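Local coordinates for variant surface glycoprotein MITAT 1.1 (Trypanosoma brucei brucei, PDB 5LY9), which forms a dense coat on the surface of the parasite, one of a large set of antigenically distinct glycoproteins expressed in series to evade the host immune response, at residues 165-170 against 233-238; 215-220 against 244-249; 48-53 against 348-353. All blocks are in the same frame, centred on the assembly; numbering follows the deposited sequence.

Interaction 1. Residues 165-170 against 233-238; sequences TGYPNL and QAMGNG
Two irregular loops of the variant surface glycoprotein's N-terminal domain meet here, one of them folded into a type I beta turn from Tyr167 to Leu170, and they illustrate how segments without regular structure can be joined through backbone carbonyls. The side chain of Gln233 does much of the work. Its CB lies near the carbonyl oxygen of Tyr167, and CG, anti to its own carbonyl carbon, moves closer to that oxygen. The chain then runs on extended (chi2 178°), so that CD passes alongside the carbonyls of Pro168 and Leu170. At the tip, NE2 donates to Leu170 O at 2.9 Å in a nearly straight bond of 164°; the acceptor lies close to the amide plane of Gln233, whereas the donor stands above the carbonyl plane of Leu170. The turn's own bond, Leu170 N to Tyr167 O, is weak, so the Gln233 amide adds a second tie to Leu170.

Further along, Met235 N donates to Thr165 O at 3.1 Å, in the plane of that carbonyl. Between these bonds Gly166 CA makes a CA-H...O contact of 3.4 Å with Gln233 O; a CB would clash with that oxygen, and the backbone angles (phi 163°) by themselves call for glycine. Met235, bent at chi2 and chi3, brings SD to the edge of the Tyr167 ring, a Met-aromatic contact, while Tyr167 OH hydrogen-bonds to Trp246 O. A water donates 2.6 Å to Thr165 O and 2.7 Å to Met235 O.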
loop_
_atom_site.group_PDB
_atom_site.type_symbol
_atom_site.label_atom_id
_atom_site.label_comp_id
_atom_site.label_asym_id
_atom_site.label_seq_id
_atom_site.Cartn_x
_atom_site.Cartn_y
_atom_site.Cartn_z
ATOM N N THR A 165 -2.031 -1.345 22.669
ATOM C CA THR A 165 -3.122 -1.623 23.545
ATOM C C THR A 165 -4.434 -1.052 23.060
ATOM O O THR A 165 -5.488 -1.669 23.201
ATOM C CB THR A 165 -2.756 -1.102 24.962
ATOM O OG1 THR A 165 -1.575 -1.842 25.390
ATOM C CG2 THR A 165 -3.902 -1.388 25.914
ATOM N N GLY A 166 -4.365 0.157 22.513
ATOM C CA GLY A 166 -5.568 0.825 22.082
ATOM C C GLY A 166 -5.363 2.313 21.868
ATOM O O GLY A 166 -4.352 2.714 21.394
ATOM N N TYR A 167 -6.356 3.082 22.208
ATOM C CA TYR A 167 -6.349 4.535 22.067
ATOM C C TYR A 167 -6.352 5.166 23.454
ATOM O O TYR A 167 -7.414 5.505 24.025
ATOM C CB TYR A 167 -7.587 4.999 21.286
ATOM C CG TYR A 167 -7.741 4.350 19.927
ATOM C CD1 TYR A 167 -8.335 3.075 19.793
ATOM C CD2 TYR A 167 -7.323 5.009 18.780
ATOM C CE1 TYR A 167 -8.519 2.542 18.478
ATOM C CE2 TYR A 167 -7.528 4.520 17.537
ATOM C CZ TYR A 167 -8.096 3.285 17.392
ATOM O OH TYR A 167 -8.231 2.818 16.100
ATOM N N PRO A 168 -5.169 5.318 24.024
ATOM C CA PRO A 168 -5.121 5.565 25.503
ATOM C C PRO A 168 -5.612 6.930 25.937
ATOM O O PRO A 168 -6.055 7.072 27.086
ATOM C CB PRO A 168 -3.628 5.446 25.834
ATOM C CG PRO A 168 -2.955 5.668 24.533
ATOM C CD PRO A 168 -3.830 5.028 23.501
ATOM N N ASN A 169 -5.567 7.912 25.041
ATOM C CA ASN A 169 -5.953 9.278 25.417
ATOM C C ASN A 169 -7.407 9.614 25.164
ATOM O O ASN A 169 -7.883 10.674 25.628
ATOM C CB ASN A 169 -4.991 10.281 24.799
ATOM C CG ASN A 169 -3.594 10.097 25.310
ATOM O OD1 ASN A 169 -3.397 9.876 26.504
ATOM N ND2 ASN A 169 -2.605 10.222 24.436
ATOM N N LEU A 170 -8.139 8.773 24.412
ATOM C CA LEU A 170 -9.562 8.980 24.243
ATOM C C LEU A 170 -10.301 8.749 25.500
ATOM O O LEU A 170 -10.126 7.726 26.199
ATOM C CB LEU A 170 -10.154 8.065 23.149
ATOM C CG LEU A 170 -9.607 8.268 21.731
ATOM C CD1 LEU A 170 -10.506 7.588 20.713
ATOM C CD2 LEU A 170 -9.242 9.623 21.249
ATOM N N GLN A 233 -9.694 2.569 25.095
ATOM C CA GLN A 233 -8.357 2.478 25.651
ATOM C C GLN A 233 -7.880 1.028 25.584
ATOM O O GLN A 233 -6.771 0.823 25.273
ATOM C CB GLN A 233 -8.302 3.078 27.069
ATOM C CG GLN A 233 -8.737 4.544 27.070
ATOM C CD GLN A 233 -8.735 5.160 28.451
ATOM O OE1 GLN A 233 -8.498 4.481 29.432
ATOM N NE2 GLN A 233 -9.100 6.398 28.543
ATOM N N ALA A 234 -8.720 0.070 25.901
ATOM C CA ALA A 234 -8.362 -1.362 25.955
ATOM C C ALA A 234 -9.104 -1.997 24.789
ATOM O O ALA A 234 -10.249 -2.445 24.935
ATOM C CB ALA A 234 -8.877 -1.952 27.275
ATOM N N MET A 235 -8.532 -1.922 23.622
ATOM C CA MET A 235 -9.216 -2.478 22.438
ATOM C C MET A 235 -9.255 -4.024 22.490
ATOM O O MET A 235 -8.355 -4.659 23.029
ATOM C CB MET A 235 -8.485 -2.005 21.205
ATOM C CG MET A 235 -8.647 -0.506 20.932
ATOM S SD MET A 235 -10.353 -0.031 20.582
ATOM C CE MET A 235 -10.657 -0.892 19.027
ATOM N N GLY A 236 -10.236 -4.612 21.840
ATOM C CA GLY A 236 -10.327 -6.075 21.738
ATOM C C GLY A 236 -11.448 -6.491 20.823
ATOM O O GLY A 236 -12.052 -5.643 20.108
ATOM N N ASN A 237 -11.767 -7.778 20.881
ATOM C CA ASN A 237 -12.656 -8.378 19.874
ATOM C C ASN A 237 -14.004 -7.728 19.779
ATOM O O ASN A 237 -14.554 -7.545 18.687
ATOM C CB ASN A 237 -12.771 -9.913 20.045
ATOM C CG ASN A 237 -11.503 -10.628 19.649
ATOM O OD1 ASN A 237 -10.712 -10.139 18.883
ATOM N ND2 ASN A 237 -11.292 -11.820 20.202
ATOM N N GLY A 238 -14.540 -7.334 20.904
ATOM C CA GLY A 238 -15.834 -6.706 20.931
ATOM C C GLY A 238 -16.009 -5.414 20.146
ATOM O O GLY A 238 -17.098 -5.137 19.632
HETATM O O HOH W 1 -5.946 -4.112 24.074
#

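Interaction 2. Residues 215-220 against 244-249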
loop_
_atom_site.group_PDB
_atom_site.type_symbol
_atom_site.label_atom_id
_atom_site.label_comp_id
_atom_site.label_asym_id
_atom_site.label_seq_id
_atom_site.Cartn_x
_atom_site.Cartn_y
_atom_site.Cartn_z
ATOM N N ALA A 215 -17.844 7.129 13.845
ATOM C CA ALA A 215 -17.631 5.694 13.525
ATOM C C ALA A 215 -17.815 4.756 14.722
ATOM O O ALA A 215 -17.138 3.752 14.888
ATOM C CB ALA A 215 -16.260 5.534 12.882
ATOM N N GLY A 216 -18.814 5.065 15.535
ATOM C CA GLY A 216 -19.186 4.220 16.662
ATOM C C GLY A 216 -18.637 4.637 18.018
ATOM O O GLY A 216 -18.983 4.051 19.030
ATOM N N TYR A 217 -17.746 5.600 18.081
ATOM C CA TYR A 217 -17.173 6.004 19.340
ATOM C C TYR A 217 -18.178 6.719 20.221
ATOM O O TYR A 217 -18.217 6.503 21.467
ATOM C CB TYR A 217 -15.966 6.937 19.070
ATOM C CG TYR A 217 -15.359 7.626 20.223
ATOM C CD1 TYR A 217 -15.031 6.944 21.392
ATOM C CD2 TYR A 217 -15.030 8.948 20.142
ATOM C CE1 TYR A 217 -14.448 7.615 22.457
ATOM C CE2 TYR A 217 -14.456 9.623 21.195
ATOM C CZ TYR A 217 -14.088 8.966 22.337
ATOM O OH TYR A 217 -13.523 9.638 23.419
ATOM N N MET A 218 -18.993 7.571 19.595
ATOM C CA MET A 218 -19.884 8.479 20.317
ATOM C C MET A 218 -21.327 8.066 20.114
ATOM O O MET A 218 -21.730 7.779 19.004
ATOM C CB MET A 218 -19.711 9.951 19.904
ATOM C CG MET A 218 -20.735 10.887 20.564
ATOM S SD MET A 218 -20.545 12.608 19.974
ATOM C CE MET A 218 -19.370 12.992 21.089
ATOM N N THR A 219 -22.082 8.031 21.201
ATOM C CA THR A 219 -23.538 7.797 21.138
ATOM C C THR A 219 -24.245 9.116 21.469
ATOM O O THR A 219 -23.965 9.674 22.506
ATOM C CB THR A 219 -23.977 6.709 22.158
ATOM O OG1 THR A 219 -23.248 5.524 21.933
ATOM C CG2 THR A 219 -25.555 6.403 22.032
ATOM N N ILE A 220 -25.152 9.583 20.592
ATOM C CA ILE A 220 -26.004 10.704 20.813
ATOM C C ILE A 220 -27.346 10.131 21.363
ATOM O O ILE A 220 -27.962 9.282 20.745
ATOM C CB ILE A 220 -26.241 11.441 19.530
ATOM C CG1 ILE A 220 -24.903 12.026 19.064
ATOM C CG2 ILE A 220 -27.307 12.528 19.730
ATOM C CD1 ILE A 220 -24.903 12.832 17.747
ATOM N N PRO A 244 -16.278 -0.922 14.394
ATOM C CA PRO A 244 -15.371 -1.664 13.489
ATOM C C PRO A 244 -14.237 -0.824 12.927
ATOM O O PRO A 244 -13.159 -1.371 12.783
ATOM C CB PRO A 244 -16.273 -2.197 12.360
ATOM C CG PRO A 244 -17.494 -1.428 12.503
ATOM C CD PRO A 244 -17.683 -1.049 13.944
ATOM N N ALA A 245 -14.463 0.402 12.478
ATOM C CA ALA A 245 -13.343 1.161 11.913
ATOM C C ALA A 245 -12.210 1.372 12.917
ATOM O O ALA A 245 -11.027 1.430 12.523
ATOM C CB ALA A 245 -13.790 2.490 11.340
ATOM N N TRP A 246 -12.559 1.520 14.209
ATOM C CA TRP A 246 -11.578 1.702 15.280
ATOM C C TRP A 246 -10.830 0.408 15.554
ATOM O O TRP A 246 -9.628 0.424 15.675
ATOM C CB TRP A 246 -12.251 2.173 16.558
ATOM C CG TRP A 246 -12.914 3.501 16.390
ATOM C CD1 TRP A 246 -14.153 3.768 15.899
ATOM C CD2 TRP A 246 -12.390 4.754 16.812
ATOM N NE1 TRP A 246 -14.429 5.101 15.993
ATOM C CE2 TRP A 246 -13.369 5.734 16.562
ATOM C CE3 TRP A 246 -11.189 5.153 17.366
ATOM C CZ2 TRP A 246 -13.145 7.108 16.848
ATOM C CZ3 TRP A 246 -10.979 6.494 17.632
ATOM C CH2 TRP A 246 -11.931 7.444 17.382
ATOM N N HIS A 247 -11.542 -0.696 15.589
ATOM C CA HIS A 247 -10.877 -1.983 15.723
ATOM C C HIS A 247 -9.958 -2.225 14.530
ATOM O O HIS A 247 -8.836 -2.690 14.723
ATOM C CB HIS A 247 -11.915 -3.106 15.736
ATOM C CG HIS A 247 -11.296 -4.443 15.927
ATOM N ND1 HIS A 247 -10.738 -5.140 14.898
ATOM C CD2 HIS A 247 -11.032 -5.146 17.048
ATOM C CE1 HIS A 247 -10.207 -6.264 15.363
ATOM N NE2 HIS A 247 -10.431 -6.321 16.655
ATOM N N GLU A 248 -10.408 -1.886 13.304
ATOM C CA GLU A 248 -9.645 -2.154 12.140
ATOM C C GLU A 248 -8.338 -1.350 12.069
ATOM O O GLU A 248 -7.277 -1.910 11.792
ATOM C CB GLU A 248 -10.482 -1.921 10.872
ATOM C CG GLU A 248 -9.673 -2.066 9.600
ATOM C CD GLU A 248 -9.168 -3.477 9.287
ATOM O OE1 GLU A 248 -9.505 -4.459 9.962
ATOM O OE2 GLU A 248 -8.414 -3.598 8.318
ATOM N N ALA A 249 -8.367 -0.045 12.380
ATOM C CA ALA A 249 -7.097 0.719 12.439
ATOM C C ALA A 249 -6.159 0.185 13.502
ATOM O O ALA A 249 -4.975 0.117 13.270
ATOM C CB ALA A 249 -7.318 2.180 12.651
HETATM O O HOH W 2 -16.859 1.905 12.879
#
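Trp246 carries most of the contact with the 215-220 segment, an example of a helix meeting a bend chiefly through one large side chain. The carbonyl oxygen of Ala215 lies at the edge of the indole, 3.2 Å from Trp246 CD1, and Ala215 CB approaches Trp246 NE1 to 3.6 Å. Tyr217 CB packs obliquely against Trp246 CZ2 at 3.6 Å. The Tyr217 ring, its CG anti to the backbone N (chi1 171°), leans obliquely to the indole, with planes 50° apart. Ala215 CB and Ala245 CB touch more loosely, and a water donates to Ala215 O and accepts from Ala245 N, tying the bend to the first turn of the helix.

In the second shell, Trp246 NE1 donates to Leu214 O and Tyr217 OH is hydrogen-bonded to Gln171 O. Gly216 adopts a positive phi of 98°, which suits a residue without CB, and a classic beta bulge opposite Val213 follows at Tyr217 and Met218. Ala215 N is hydrogen-bonded to Glu107 OE1 of the second subunit. The indole also packs against Leu14 and Leu17 and against Leu101 and Ile105, so Trp246 joins helix 244-254 to helices 8-21 and 62-114 and to the bend before strand 218-220.

Interaction 3. Residues 48-53 against 348-353. With NAG (2-acetamido-2-deoxy-beta-D-glucopyranose), chain C.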
loop_
_atom_site.group_PDB
_atom_site.type_symbol
_atom_site.label_atom_id
_atom_site.label_comp_id
_atom_site.label_asym_id
_atom_site.label_seq_id
_atom_site.Cartn_x
_atom_site.Cartn_y
_atom_site.Cartn_z
ATOM N N LYS A 48 27.100 -10.568 -5.727
ATOM C CA LYS A 48 28.538 -10.434 -5.424
ATOM C C LYS A 48 29.163 -11.782 -5.315
ATOM O O LYS A 48 30.216 -12.025 -5.886
ATOM C CB LYS A 48 28.806 -9.584 -4.176
ATOM C CG LYS A 48 28.376 -8.155 -4.412
ATOM C CD LYS A 48 28.790 -7.189 -3.345
ATOM C CE LYS A 48 27.782 -6.101 -3.113
ATOM N NZ LYS A 48 28.344 -5.039 -2.253
ATOM N N VAL A 49 28.542 -12.673 -4.544
ATOM C CA VAL A 49 29.121 -14.043 -4.412
ATOM C C VAL A 49 29.109 -14.737 -5.754
ATOM O O VAL A 49 30.081 -15.390 -6.125
ATOM C CB VAL A 49 28.448 -14.879 -3.298
ATOM C CG1 VAL A 49 29.203 -16.159 -3.117
ATOM C CG2 VAL A 49 28.399 -14.113 -1.954
ATOM N N SER A 50 28.032 -14.572 -6.533
ATOM C CA SER A 50 27.947 -15.177 -7.868
ATOM C C SER A 50 29.048 -14.703 -8.813
ATOM O O SER A 50 29.626 -15.494 -9.577
ATOM C CB SER A 50 26.625 -14.891 -8.541
ATOM O OG SER A 50 25.488 -15.347 -7.779
ATOM N N ILE A 51 29.325 -13.400 -8.793
ATOM C CA ILE A 51 30.347 -12.825 -9.606
ATOM C C ILE A 51 31.742 -13.367 -9.197
ATOM O O ILE A 51 32.545 -13.745 -10.043
ATOM C CB ILE A 51 30.341 -11.263 -9.482
ATOM C CG1 ILE A 51 29.101 -10.643 -10.163
ATOM C CG2 ILE A 51 31.661 -10.702 -10.010
ATOM C CD1 ILE A 51 28.729 -9.252 -9.626
ATOM N N TYR A 52 31.992 -13.431 -7.889
ATOM C CA TYR A 52 33.268 -13.947 -7.407
ATOM C C TYR A 52 33.455 -15.393 -7.917
ATOM O O TYR A 52 34.544 -15.794 -8.380
ATOM C CB TYR A 52 33.288 -13.978 -5.909
ATOM C CG TYR A 52 34.625 -14.408 -5.371
ATOM C CD1 TYR A 52 34.917 -15.707 -5.196
ATOM C CD2 TYR A 52 35.548 -13.429 -4.951
ATOM C CE1 TYR A 52 36.188 -16.094 -4.713
ATOM C CE2 TYR A 52 36.788 -13.796 -4.421
ATOM C CZ TYR A 52 37.093 -15.112 -4.322
ATOM O OH TYR A 52 38.339 -15.500 -3.827
ATOM N N LEU A 53 32.418 -16.206 -7.794
ATOM C CA LEU A 53 32.508 -17.575 -8.269
ATOM C C LEU A 53 32.732 -17.645 -9.749
ATOM O O LEU A 53 33.525 -18.504 -10.233
ATOM C CB LEU A 53 31.251 -18.321 -7.929
ATOM C CG LEU A 53 31.091 -18.643 -6.458
ATOM C CD1 LEU A 53 29.642 -18.976 -6.117
ATOM C CD2 LEU A 53 31.970 -19.811 -6.119
ATOM N N ASP A 348 24.660 -6.612 -14.574
ATOM C CA ASP A 348 25.499 -6.469 -15.761
ATOM C C ASP A 348 26.875 -7.178 -15.563
ATOM O O ASP A 348 27.380 -7.884 -16.466
ATOM C CB ASP A 348 25.837 -4.990 -16.024
ATOM C CG ASP A 348 24.709 -4.193 -16.638
ATOM O OD1 ASP A 348 23.607 -4.702 -16.931
ATOM O OD2 ASP A 348 24.966 -2.941 -16.808
ATOM N N ILE A 349 27.501 -6.969 -14.394
ATOM C CA ILE A 349 28.791 -7.581 -14.151
ATOM C C ILE A 349 28.673 -9.131 -14.163
ATOM O O ILE A 349 29.509 -9.821 -14.756
ATOM C CB ILE A 349 29.391 -7.091 -12.809
ATOM C CG1 ILE A 349 29.816 -5.591 -12.923
ATOM C CG2 ILE A 349 30.598 -7.894 -12.428
ATOM C CD1 ILE A 349 29.871 -4.887 -11.581
ATOM N N LEU A 350 27.672 -9.653 -13.496
ATOM C CA LEU A 350 27.444 -11.093 -13.514
ATOM C C LEU A 350 27.213 -11.599 -14.927
ATOM O O LEU A 350 27.789 -12.645 -15.300
ATOM C CB LEU A 350 26.349 -11.540 -12.617
ATOM C CG LEU A 350 26.111 -13.053 -12.566
ATOM C CD1 LEU A 350 27.420 -13.757 -12.116
ATOM C CD2 LEU A 350 24.981 -13.356 -11.614
ATOM N N SER A 351 26.416 -10.881 -15.689
ATOM C CA SER A 351 26.176 -11.301 -17.077
ATOM C C SER A 351 27.473 -11.434 -17.882
ATOM O O SER A 351 27.664 -12.394 -18.608
ATOM C CB SER A 351 25.229 -10.334 -17.733
ATOM O OG SER A 351 23.987 -10.242 -17.027
ATOM N N ASN A 352 28.336 -10.434 -17.747
ATOM C CA ASN A 352 29.597 -10.386 -18.468
ATOM C C ASN A 352 30.476 -11.562 -17.994
ATOM O O ASN A 352 31.077 -12.259 -18.817
ATOM C CB ASN A 352 30.269 -9.046 -18.217
ATOM C CG ASN A 352 31.301 -8.709 -19.252
ATOM O OD1 ASN A 352 31.672 -7.558 -19.433
ATOM N ND2 ASN A 352 31.824 -9.730 -19.895
ATOM N N TYR A 353 30.546 -11.792 -16.689
ATOM C CA TYR A 353 31.426 -12.915 -16.219
ATOM C C TYR A 353 30.875 -14.269 -16.529
ATOM O O TYR A 353 31.702 -15.138 -16.683
ATOM C CB TYR A 353 31.797 -12.857 -14.724
ATOM C CG TYR A 353 32.922 -11.925 -14.441
ATOM C CD1 TYR A 353 34.224 -12.215 -14.848
ATOM C CD2 TYR A 353 32.709 -10.738 -13.770
ATOM C CE1 TYR A 353 35.250 -11.333 -14.588
ATOM C CE2 TYR A 353 33.715 -9.833 -13.555
ATOM C CZ TYR A 353 35.003 -10.153 -13.923
ATOM O OH TYR A 353 36.015 -9.278 -13.634
HETATM C C1 NAG C . 26.613 -6.808 2.605
HETATM C C2 NAG C . 27.524 -6.902 1.419
HETATM C C3 NAG C . 28.690 -5.915 1.486
HETATM C C4 NAG C . 28.191 -4.500 1.791
HETATM C C5 NAG C . 27.313 -4.605 3.032
HETATM C C6 NAG C . 26.743 -3.289 3.524
HETATM C C7 NAG C . 27.993 -8.884 0.106
HETATM C C8 NAG C . 28.726 -10.178 0.034
HETATM N N2 NAG C . 28.118 -8.224 1.235
HETATM O O3 NAG C . 29.464 -5.897 0.255
HETATM O O4 NAG C . 29.271 -3.498 1.839
HETATM O O5 NAG C . 26.186 -5.479 2.758
HETATM O O6 NAG C . 25.998 -2.738 2.470
HETATM O O7 NAG C . 27.273 -8.476 -0.771
#
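With CG1 anti to its carbonyl carbon (chi1 -70°) and CD1 carried onward, Ile51 reaches from helix 24-55 to helix 343-367. Leu350 answers with CG anti to its backbone N (chi1 -178°), which turns both methyls toward Ser50. The pair belongs to the long helical bundle of the VSG N-terminal domain and is a worked case of packing at a shallow angle: the segments cross at 23° with axes 9.2 Å apart, joined by van der Waals packing with no polar bond between them.

The branches of Ile51 divide the opposing surface. CD1 meets Ile349 CG2 at 3.6 Å; CG2 reaches the same methyl and also Tyr353 CD2, each at 3.9 Å; CG1 lies 3.8 Å from Leu350 CB. Leu350 straddles Ser50, CD2 resting on Ser50 CB and CD1 near Ser50 O. The serine hydroxyl is turned back to hydrogen-bond with Glu46 O in its own helix, leaving its methylene to do the packing.

One turn away, Lys48 bends at chi3 and donates from NZ to O3 of an N-acetylglucosamine at 2.9 Å. NZ also hydrogen-bonds to Leu337 O, and the sugar to Asp320 OD1. Helix 343-367 also meets the second subunit, where Asp348 forms a salt bridge to Arg74 of that subunit. Within the chain, helix 62-114 flanks Ser50 through Arg69 and Leu53 through Leu65, while Lys48 and Tyr52 pack on Val319 of helix 313-321.

How the interactions relate
Interactions 1 and 2 adjoin, their centres about 11 Å apart, and their segments alternate along the chain; Trp246 joins them, its carbonyl accepting from the Tyr167 hydroxyl and its ring packing against Leu170. Interaction 3 lies about 53 Å and 55 Å from them, centre to centre, on the opposite side of the chain's centre, and its segments enclose the other two in sequence. Interaction 1 is partly buried and relies on backbone carbonyls and water; interaction 2 is buried and pairs aromatic packing with one bridging water; interaction 3 packs apolar side chains between helices, with a lysine-glycan hydrogen bond beside them. Helix 62-114 borders both interactions 2 and 3, running from one site to the other.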